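Local coordinates for YjbQ family protein (Sulfolobus solfataricus, PDB 1VPH), which is of unknown function but belongs to the YjbQ (UPF0047) family, binds a potassium ion in the crystal and packs as an assembly of three copies, at the interface of chains A and B. Sequence-based numbering; all coordinates share one arbitrary frame. Chains: chain A/B, hypothetical protein SSO2532.

Contact 1: the interface of chains A and B. Residues chain A 13, 147; chain B 13, 49-50, 147-149.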
loop_
_atom_site.group_PDB
_atom_site.type_symbol
_atom_site.label_atom_id
_atom_site.label_comp_id
_atom_site.label_asym_id
_atom_site.label_seq_id
_atom_site.Cartn_x
_atom_site.Cartn_y
_atom_site.Cartn_z
ATOM N N MET A 13 21.626 14.079 -1.623
ATOM C CA MET A 13 20.529 13.245 -1.168
ATOM C C MET A 13 21.286 11.920 -1.143
ATOM O O MET A 13 22.415 11.835 -1.670
ATOM C CB MET A 13 19.347 13.209 -2.140
ATOM C CG MET A 13 19.673 12.808 -3.561
ATOM S SD MET A 13 18.633 11.436 -4.131
ATOM C CE MET A 13 17.016 12.024 -3.605
ATOM N N LEU A 147 16.207 5.896 1.054
ATOM C CA LEU A 147 16.339 7.170 0.355
ATOM C C LEU A 147 16.169 8.281 1.370
ATOM O O LEU A 147 15.185 8.293 2.118
ATOM C CB LEU A 147 15.263 7.271 -0.729
ATOM C CG LEU A 147 15.400 8.446 -1.694
ATOM C CD1 LEU A 147 14.740 8.083 -3.021
ATOM C CD2 LEU A 147 14.791 9.711 -1.124
ATOM N N MET B 13 19.425 16.167 -6.055
ATOM C CA MET B 13 18.083 15.576 -5.994
ATOM C C MET B 13 17.275 16.070 -7.176
ATOM O O MET B 13 17.485 17.190 -7.680
ATOM C CB MET B 13 17.396 15.831 -4.616
ATOM C CG MET B 13 16.266 16.880 -4.535
ATOM S SD MET B 13 14.926 16.333 -3.389
ATOM C CE MET B 13 14.218 15.002 -4.350
ATOM N N GLY B 49 16.110 6.072 -7.461
ATOM C CA GLY B 49 15.082 6.740 -6.688
ATOM C C GLY B 49 13.832 5.879 -6.582
ATOM O O GLY B 49 13.892 4.672 -6.507
ATOM N N ILE B 50 12.687 6.547 -6.555
ATOM C CA ILE B 50 11.426 5.861 -6.459
ATOM C C ILE B 50 10.484 6.407 -7.513
ATOM O O ILE B 50 10.621 7.547 -7.942
ATOM C CB ILE B 50 10.779 5.977 -5.090
ATOM C CG1 ILE B 50 10.620 7.442 -4.652
ATOM C CG2 ILE B 50 11.636 5.192 -4.046
ATOM C CD1 ILE B 50 9.724 7.650 -3.477
ATOM N N LEU B 147 11.286 10.504 -8.040
ATOM C CA LEU B 147 12.053 11.235 -7.061
ATOM C C LEU B 147 13.361 10.490 -6.854
ATOM O O LEU B 147 13.380 9.296 -6.617
ATOM C CB LEU B 147 11.252 11.340 -5.752
ATOM C CG LEU B 147 11.830 12.142 -4.578
ATOM C CD1 LEU B 147 10.849 12.063 -3.396
ATOM C CD2 LEU B 147 13.195 11.642 -4.150
ATOM N N GLY B 148 14.476 11.186 -6.951
ATOM C CA GLY B 148 15.731 10.485 -6.843
ATOM C C GLY B 148 16.869 11.341 -7.359
ATOM O O GLY B 148 16.745 12.561 -7.467
ATOM N N GLU B 149 17.949 10.653 -7.703
ATOM C CA GLU B 149 19.150 11.229 -8.280
ATOM C C GLU B 149 19.409 10.585 -9.630
ATOM O O GLU B 149 19.084 9.443 -9.855
ATOM C CB GLU B 149 20.351 10.925 -7.372
ATOM C CG GLU B 149 20.872 9.486 -7.503
ATOM C CD GLU B 149 21.887 9.087 -6.434
ATOM O OE1 GLU B 149 22.152 9.900 -5.513
ATOM O OE2 GLU B 149 22.405 7.939 -6.519
ATOM O OXT GLU B 149 20.017 11.174 -10.514
#

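Contact 2: the interface of chains A and B. Residues chain A 90; chain B 69-70, 73.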
loop_
_atom_site.group_PDB
_atom_site.type_symbol
_atom_site.label_atom_id
_atom_site.label_comp_id
_atom_site.label_asym_id
_atom_site.label_seq_id
_atom_site.Cartn_x
_atom_site.Cartn_y
_atom_site.Cartn_z
ATOM N N LYS A 90 -10.095 -18.466 -13.846
ATOM C CA LYS A 90 -9.747 -18.522 -15.258
ATOM C C LYS A 90 -8.233 -18.577 -15.580
ATOM O O LYS A 90 -7.822 -19.174 -16.599
ATOM C CB LYS A 90 -10.393 -17.302 -15.896
ATOM C CG LYS A 90 -10.617 -17.432 -17.379
ATOM C CD LYS A 90 -11.820 -16.594 -17.801
ATOM C CE LYS A 90 -12.035 -16.613 -19.311
ATOM N NZ LYS A 90 -11.192 -15.596 -20.017
ATOM N N ARG B 69 -5.137 -12.181 -19.607
ATOM C CA ARG B 69 -6.528 -11.773 -19.646
ATOM C C ARG B 69 -7.431 -12.594 -18.692
ATOM O O ARG B 69 -8.384 -12.071 -18.133
ATOM C CB ARG B 69 -7.065 -11.780 -21.084
ATOM C CG ARG B 69 -7.240 -13.118 -21.697
ATOM C CD ARG B 69 -7.805 -12.902 -23.131
ATOM N NE ARG B 69 -9.194 -12.467 -23.076
ATOM C CZ ARG B 69 -10.237 -13.286 -22.892
ATOM N NH1 ARG B 69 -10.066 -14.599 -22.774
ATOM N NH2 ARG B 69 -11.469 -12.785 -22.833
ATOM N N GLY B 70 -7.123 -13.867 -18.500
ATOM C CA GLY B 70 -7.868 -14.684 -17.560
ATOM C C GLY B 70 -7.728 -14.142 -16.128
ATOM O O GLY B 70 -8.730 -13.937 -15.429
ATOM N N GLU B 73 -9.581 -10.971 -15.489
ATOM C CA GLU B 73 -10.999 -11.263 -15.199
ATOM C C GLU B 73 -11.147 -11.715 -13.746
ATOM O O GLU B 73 -11.996 -11.216 -13.002
ATOM C CB GLU B 73 -11.554 -12.346 -16.106
ATOM C CG GLU B 73 -11.781 -11.868 -17.531
ATOM C CD GLU B 73 -12.370 -12.954 -18.446
ATOM O OE1 GLU B 73 -13.217 -13.733 -17.959
ATOM O OE2 GLU B 73 -11.981 -13.016 -19.638
#

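Contact 3: the interface of chains A and B. Residues chain A 15, 17, 145; chain B 48-49, 114-115, 149.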
loop_
_atom_site.group_PDB
_atom_site.type_symbol
_atom_site.label_atom_id
_atom_site.label_comp_id
_atom_site.label_asym_id
_atom_site.label_seq_id
_atom_site.Cartn_x
_atom_site.Cartn_y
_atom_site.Cartn_z
ATOM N N VAL A 15 20.738 7.660 -1.876
ATOM C CA VAL A 15 19.891 6.516 -2.248
ATOM C C VAL A 15 20.772 5.257 -2.111
ATOM O O VAL A 15 21.886 5.199 -2.642
ATOM C CB VAL A 15 19.279 6.693 -3.630
ATOM C CG1 VAL A 15 20.334 6.869 -4.661
ATOM C CG2 VAL A 15 18.398 5.476 -3.987
ATOM N N PHE A 17 20.777 0.879 -2.098
ATOM C CA PHE A 17 20.039 -0.349 -2.409
ATOM C C PHE A 17 20.748 -1.549 -1.836
ATOM O O PHE A 17 21.965 -1.639 -1.880
ATOM C CB PHE A 17 19.994 -0.615 -3.914
ATOM C CG PHE A 17 19.118 0.334 -4.662
ATOM C CD1 PHE A 17 17.764 0.086 -4.796
ATOM C CD2 PHE A 17 19.655 1.481 -5.223
ATOM C CE1 PHE A 17 16.941 1.002 -5.518
ATOM C CE2 PHE A 17 18.866 2.378 -5.939
ATOM C CZ PHE A 17 17.507 2.140 -6.074
ATOM N N GLU A 145 15.356 -0.407 -0.552
ATOM C CA GLU A 145 15.911 0.888 -0.900
ATOM C C GLU A 145 15.712 1.869 0.226
ATOM O O GLU A 145 14.583 2.088 0.666
ATOM C CB GLU A 145 15.227 1.402 -2.129
ATOM C CG GLU A 145 15.810 2.686 -2.634
ATOM C CD GLU A 145 15.053 3.293 -3.809
ATOM O OE1 GLU A 145 14.247 2.591 -4.416
ATOM O OE2 GLU A 145 15.221 4.504 -4.031
ATOM N N ASN B 48 18.376 6.673 -9.950
ATOM C CA ASN B 48 18.169 5.957 -8.707
ATOM C C ASN B 48 17.203 6.717 -7.812
ATOM O O ASN B 48 17.438 7.876 -7.439
ATOM C CB ASN B 48 19.477 5.726 -7.958
ATOM C CG ASN B 48 20.447 4.819 -8.710
ATOM O OD1 ASN B 48 20.185 3.645 -8.933
ATOM N ND2 ASN B 48 21.595 5.381 -9.100
ATOM N N GLY B 49 16.110 6.072 -7.461
ATOM C CA GLY B 49 15.082 6.740 -6.688
ATOM C C GLY B 49 13.832 5.879 -6.582
ATOM O O GLY B 49 13.892 4.672 -6.507
ATOM N N PRO B 114 10.768 0.804 -7.038
ATOM C CA PRO B 114 12.113 1.334 -7.093
ATOM C C PRO B 114 12.473 1.712 -8.508
ATOM O O PRO B 114 11.961 1.111 -9.449
ATOM C CB PRO B 114 12.975 0.143 -6.675
ATOM C CG PRO B 114 12.011 -0.933 -6.194
ATOM C CD PRO B 114 10.775 -0.649 -6.953
ATOM N N VAL B 115 13.370 2.684 -8.644
ATOM C CA VAL B 115 14.028 2.987 -9.901
ATOM C C VAL B 115 15.512 2.804 -9.613
ATOM O O VAL B 115 16.040 3.352 -8.606
ATOM C CB VAL B 115 13.793 4.437 -10.360
ATOM C CG1 VAL B 115 14.592 4.751 -11.649
ATOM C CG2 VAL B 115 12.333 4.642 -10.601
ATOM N N GLU B 149 17.949 10.653 -7.703
ATOM C CA GLU B 149 19.150 11.229 -8.280
ATOM C C GLU B 149 19.409 10.585 -9.630
ATOM O O GLU B 149 19.084 9.443 -9.855
ATOM C CB GLU B 149 20.351 10.925 -7.372
ATOM C CG GLU B 149 20.872 9.486 -7.503
ATOM C CD GLU B 149 21.887 9.087 -6.434
ATOM O OE1 GLU B 149 22.152 9.900 -5.513
ATOM O OE2 GLU B 149 22.405 7.939 -6.519
ATOM O OXT GLU B 149 20.017 11.174 -10.514
HETATM O O HOH W 1 23.134 8.252 -3.413
#

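Contact 4: the interface of chains A and B. Residues chain A 89-91, 98; chain B 68, 70-71, 74.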
loop_
_atom_site.group_PDB
_atom_site.type_symbol
_atom_site.label_atom_id
_atom_site.label_comp_id
_atom_site.label_asym_id
_atom_site.label_seq_id
_atom_site.Cartn_x
_atom_site.Cartn_y
_atom_site.Cartn_z
ATOM N N TRP A 89 -10.478 -20.575 -11.006
ATOM C CA TRP A 89 -10.196 -19.285 -11.563
ATOM C C TRP A 89 -9.750 -19.441 -13.039
ATOM O O TRP A 89 -9.080 -20.399 -13.424
ATOM C CB TRP A 89 -9.089 -18.613 -10.807
ATOM C CG TRP A 89 -9.425 -18.237 -9.342
ATOM C CD1 TRP A 89 -8.903 -18.768 -8.223
ATOM C CD2 TRP A 89 -10.328 -17.215 -8.913
ATOM N NE1 TRP A 89 -9.395 -18.128 -7.102
ATOM C CE2 TRP A 89 -10.286 -17.176 -7.499
ATOM C CE3 TRP A 89 -11.180 -16.334 -9.581
ATOM C CZ2 TRP A 89 -11.068 -16.287 -6.753
ATOM C CZ3 TRP A 89 -11.928 -15.465 -8.841
ATOM C CH2 TRP A 89 -11.878 -15.456 -7.437
ATOM N N LYS A 90 -10.095 -18.466 -13.846
ATOM C CA LYS A 90 -9.747 -18.522 -15.258
ATOM C C LYS A 90 -8.233 -18.577 -15.580
ATOM O O LYS A 90 -7.822 -19.174 -16.599
ATOM C CB LYS A 90 -10.393 -17.302 -15.896
ATOM C CG LYS A 90 -10.617 -17.432 -17.379
ATOM C CD LYS A 90 -11.820 -16.594 -17.801
ATOM C CE LYS A 90 -12.035 -16.613 -19.311
ATOM N NZ LYS A 90 -11.192 -15.596 -20.017
ATOM N N HIS A 91 -7.410 -17.908 -14.778
ATOM C CA HIS A 91 -5.960 -17.978 -14.915
ATOM C C HIS A 91 -5.450 -19.429 -14.721
ATOM O O HIS A 91 -4.398 -19.792 -15.230
ATOM C CB HIS A 91 -5.258 -17.006 -13.954
ATOM C CG HIS A 91 -3.765 -17.062 -14.029
ATOM N ND1 HIS A 91 -3.058 -16.525 -15.077
ATOM C CD2 HIS A 91 -2.852 -17.565 -13.170
ATOM C CE1 HIS A 91 -1.768 -16.729 -14.883
ATOM N NE2 HIS A 91 -1.607 -17.346 -13.720
ATOM N N ALA A 98 -3.609 -18.941 -9.714
ATOM C CA ALA A 98 -4.452 -17.730 -9.693
ATOM C C ALA A 98 -4.558 -17.156 -8.262
ATOM O O ALA A 98 -4.447 -15.938 -8.049
ATOM C CB ALA A 98 -5.830 -18.031 -10.202
ATOM N N GLU B 68 -2.424 -11.038 -17.924
ATOM C CA GLU B 68 -2.952 -12.230 -18.552
ATOM C C GLU B 68 -4.471 -12.085 -18.475
ATOM O O GLU B 68 -5.046 -11.840 -17.419
ATOM C CB GLU B 68 -2.458 -13.521 -17.881
ATOM C CG GLU B 68 -2.838 -14.800 -18.601
ATOM C CD GLU B 68 -4.219 -15.305 -18.234
ATOM O OE1 GLU B 68 -4.561 -15.394 -17.033
ATOM O OE2 GLU B 68 -4.973 -15.618 -19.178
ATOM N N GLY B 70 -7.123 -13.867 -18.500
ATOM C CA GLY B 70 -7.868 -14.684 -17.560
ATOM C C GLY B 70 -7.728 -14.142 -16.128
ATOM O O GLY B 70 -8.730 -13.937 -15.429
ATOM N N LEU B 71 -6.478 -13.886 -15.736
ATOM C CA LEU B 71 -6.183 -13.355 -14.400
ATOM C C LEU B 71 -6.837 -11.989 -14.187
ATOM O O LEU B 71 -7.343 -11.688 -13.105
ATOM C CB LEU B 71 -4.669 -13.175 -14.239
ATOM C CG LEU B 71 -4.333 -12.643 -12.838
ATOM C CD1 LEU B 71 -4.900 -13.510 -11.749
ATOM C CD2 LEU B 71 -2.844 -12.525 -12.743
ATOM N N ASP B 74 -10.297 -12.637 -13.360
ATOM C CA ASP B 74 -10.290 -13.155 -11.960
ATOM C C ASP B 74 -10.155 -12.022 -10.922
ATOM O O ASP B 74 -10.880 -11.969 -9.926
ATOM C CB ASP B 74 -9.175 -14.158 -11.731
ATOM C CG ASP B 74 -9.269 -15.394 -12.602
ATOM O OD1 ASP B 74 -10.410 -15.801 -12.918
ATOM O OD2 ASP B 74 -8.192 -15.977 -12.892
#

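Contact 1: the interface of chains A and B
A:Met13 lies across the end of chain B's strand 139-148 and carries the tighter half of this apolar contact. Its sulfur SD sits 3.7 Å from the carbonyl carbon C of B:Gly148. The same sulfur is equally near CB of B:Glu149, but that residue is poorly ordered, which makes this contact less certain. The methyl CE continues along the backbone, 3.8 Å from CA of B:Gly148. It also meets one branch of B:Leu147, with CE 3.9 Å from CD2. The A:Met13 chain reaches these groups because it bends at chi2 (127°) and again at chi3 (47°). Farther back, its CG touches CB of B:Met13 at 3.9 Å, and the two methionine side chains cross at about a right angle.

The A:Leu147 half is looser. Its two methyls split the work: CD2 faces CD2 of B:Leu147 at 3.9 Å, while CD1 rests over CA of B:Gly49. Beyond this, CD1 is 4.4 Å from the CG2 methyl of B:Ile50, a marginal contact. B:Gly49 and B:Ile50 lose little surface here. The patch packs strand 139-148 of chain A, and the residue leading into its strand 14-24, on strands 139-148 and 49-55 of chain B. It probably helps hold neighbouring subunits together in the three-chain assembly.

Contact 2: the interface of chains A and B
The carboxylate oxygen OE2 of B:Glu73 is gripped by two basic groups, one from each chain. The side-chain amine NZ of A:Lys90 donates a hydrogen bond to it at 2.7 Å, and the pair is also a salt bridge. The lysine comes from above the carboxylate plane, about 50° out of it. From its own chain, B:Arg69 adds a salt bridge, with NH2 3.2 Å from OE2. The amine and the guanidinium are close neighbours, but no hydrogen bond joins them. The carboxylate they gather round would probably offset their charges.

The A:Lys90 side chain runs nearly extended until CE and then turns at chi4 (-84°), which points NZ at the acid. On the way its aliphatic part works too. CG lies 3.9 Å from CA of B:Gly70, where no side chain intervenes. CD passes the acid's head, 3.7 Å from CD of B:Glu73. B:Arg69 bends at chi3 (-72°), which brings its guanidinium back to the acid of the next helical turn. All three chain B residues belong to helix 69-83. The site ties the 3-10 helix 90-93 of one subunit to that helix of its neighbour, and so probably steadies the assembly.

Contact 3: the interface of chains A and B
B:Asn48 meets A:Val15 and A:Phe17 on strand 14-24, in a patch between two copies of this YjbQ (UPF0047) family protein. At its base, CB lies 3.6 Å from the CG1 methyl of A:Val15. The two side chains cross at about a right angle. The same CB reaches the ring of A:Phe17 at its edge and in its plane, 4.0 Å from CE2. One step out, the amide carbon CG of B:Asn48 also faces CE2. At the tip, the amide oxygen OD1 is 3.5 Å from CE2, and the amide plane is turned 58° from the ring. A chi1 of -65° sets this amide opposite the carbonyl carbon of B:Asn48, toward the phenylalanine.

The far end of the ring touches backbone. CZ of A:Phe17 closely approaches the carbonyl oxygen of B:Val115. Nearby, OE2 of A:Glu145 is 2.8 Å from the carbonyl oxygen of B:Gly49. OE1 is 3.0 Å from the same B:Gly49 oxygen. A carboxylate and a carbonyl can only accept, so this is a clash unless the carboxyl carries a proton, which is not seen; the contact is doubtful. OE1 of A:Glu145 also lies 3.6 Å from CB of B:Pro114.

A water whose oxygen lies 2.9 Å from the backbone N of A:Val15 links it to OE1 of B:Glu149. B:Glu149 is poorly ordered, which leaves its end of the bridge doubtful.

Contact 4: the interface of chains A and B
A:His91 and B:Glu68 meet because each side chain leaves with CG opposite its backbone N, at chi1 179° and -173°, and the glutamate then bends at chi2. In this YjbQ (UPF0047) family protein, A:His91 belongs to the potassium ion site, together with A:Asp95, A:Asn97 and A:His101. Its ND1 donates to the carboxylate oxygen OE1 of B:Glu68 at 2.7 Å. The oxygen lies in the imidazole plane, but the N-H meets the carboxylate from above its own plane. On the opposite face, the backbone N of B:Leu71 donates to the same OE1 at 2.8 Å. The backbone N of B:Gly70 binds OE2 at 2.9 Å. B:Glu68 thus caps the start of its own helix 69-83, which fixes the carboxylate for the histidine.

B:Asp74 does a similar job across the interface, at the start of the 3-10 helix 90-93. Its OD1 accepts from the backbone N of A:Lys90 at 2.8 Å. Its OD2 accepts from the backbone N of A:His91, also at 2.8 Å, in a straighter bond (165°). Both oxygens use their syn lone pairs. CE3 of A:Trp89 packs 3.7 Å from CB of B:Asp74. CB of A:His91 lies 3.8 Å from CA of B:Leu71.

The four contacts fall into two clusters at opposite ends of the same A-B interface. Contact 1 and contact 3 have C-alpha centres about 6 Å apart and share B:Gly49 and B:Glu149; both use strand 139-148 of chain A and strand 49-55 of chain B; contact 3 adds strand 14-24. Contact 2 and contact 4 are about 4 Å apart and share A:Lys90 and B:Gly70, with helix 69-83 facing the 3-10 helix 90-93. Some 33 to 37 Å separate the centres of the two clusters. The subunits are thus held at two distant points, which should limit rocking. Contact 4 also brings one subunit's potassium site beside its neighbour.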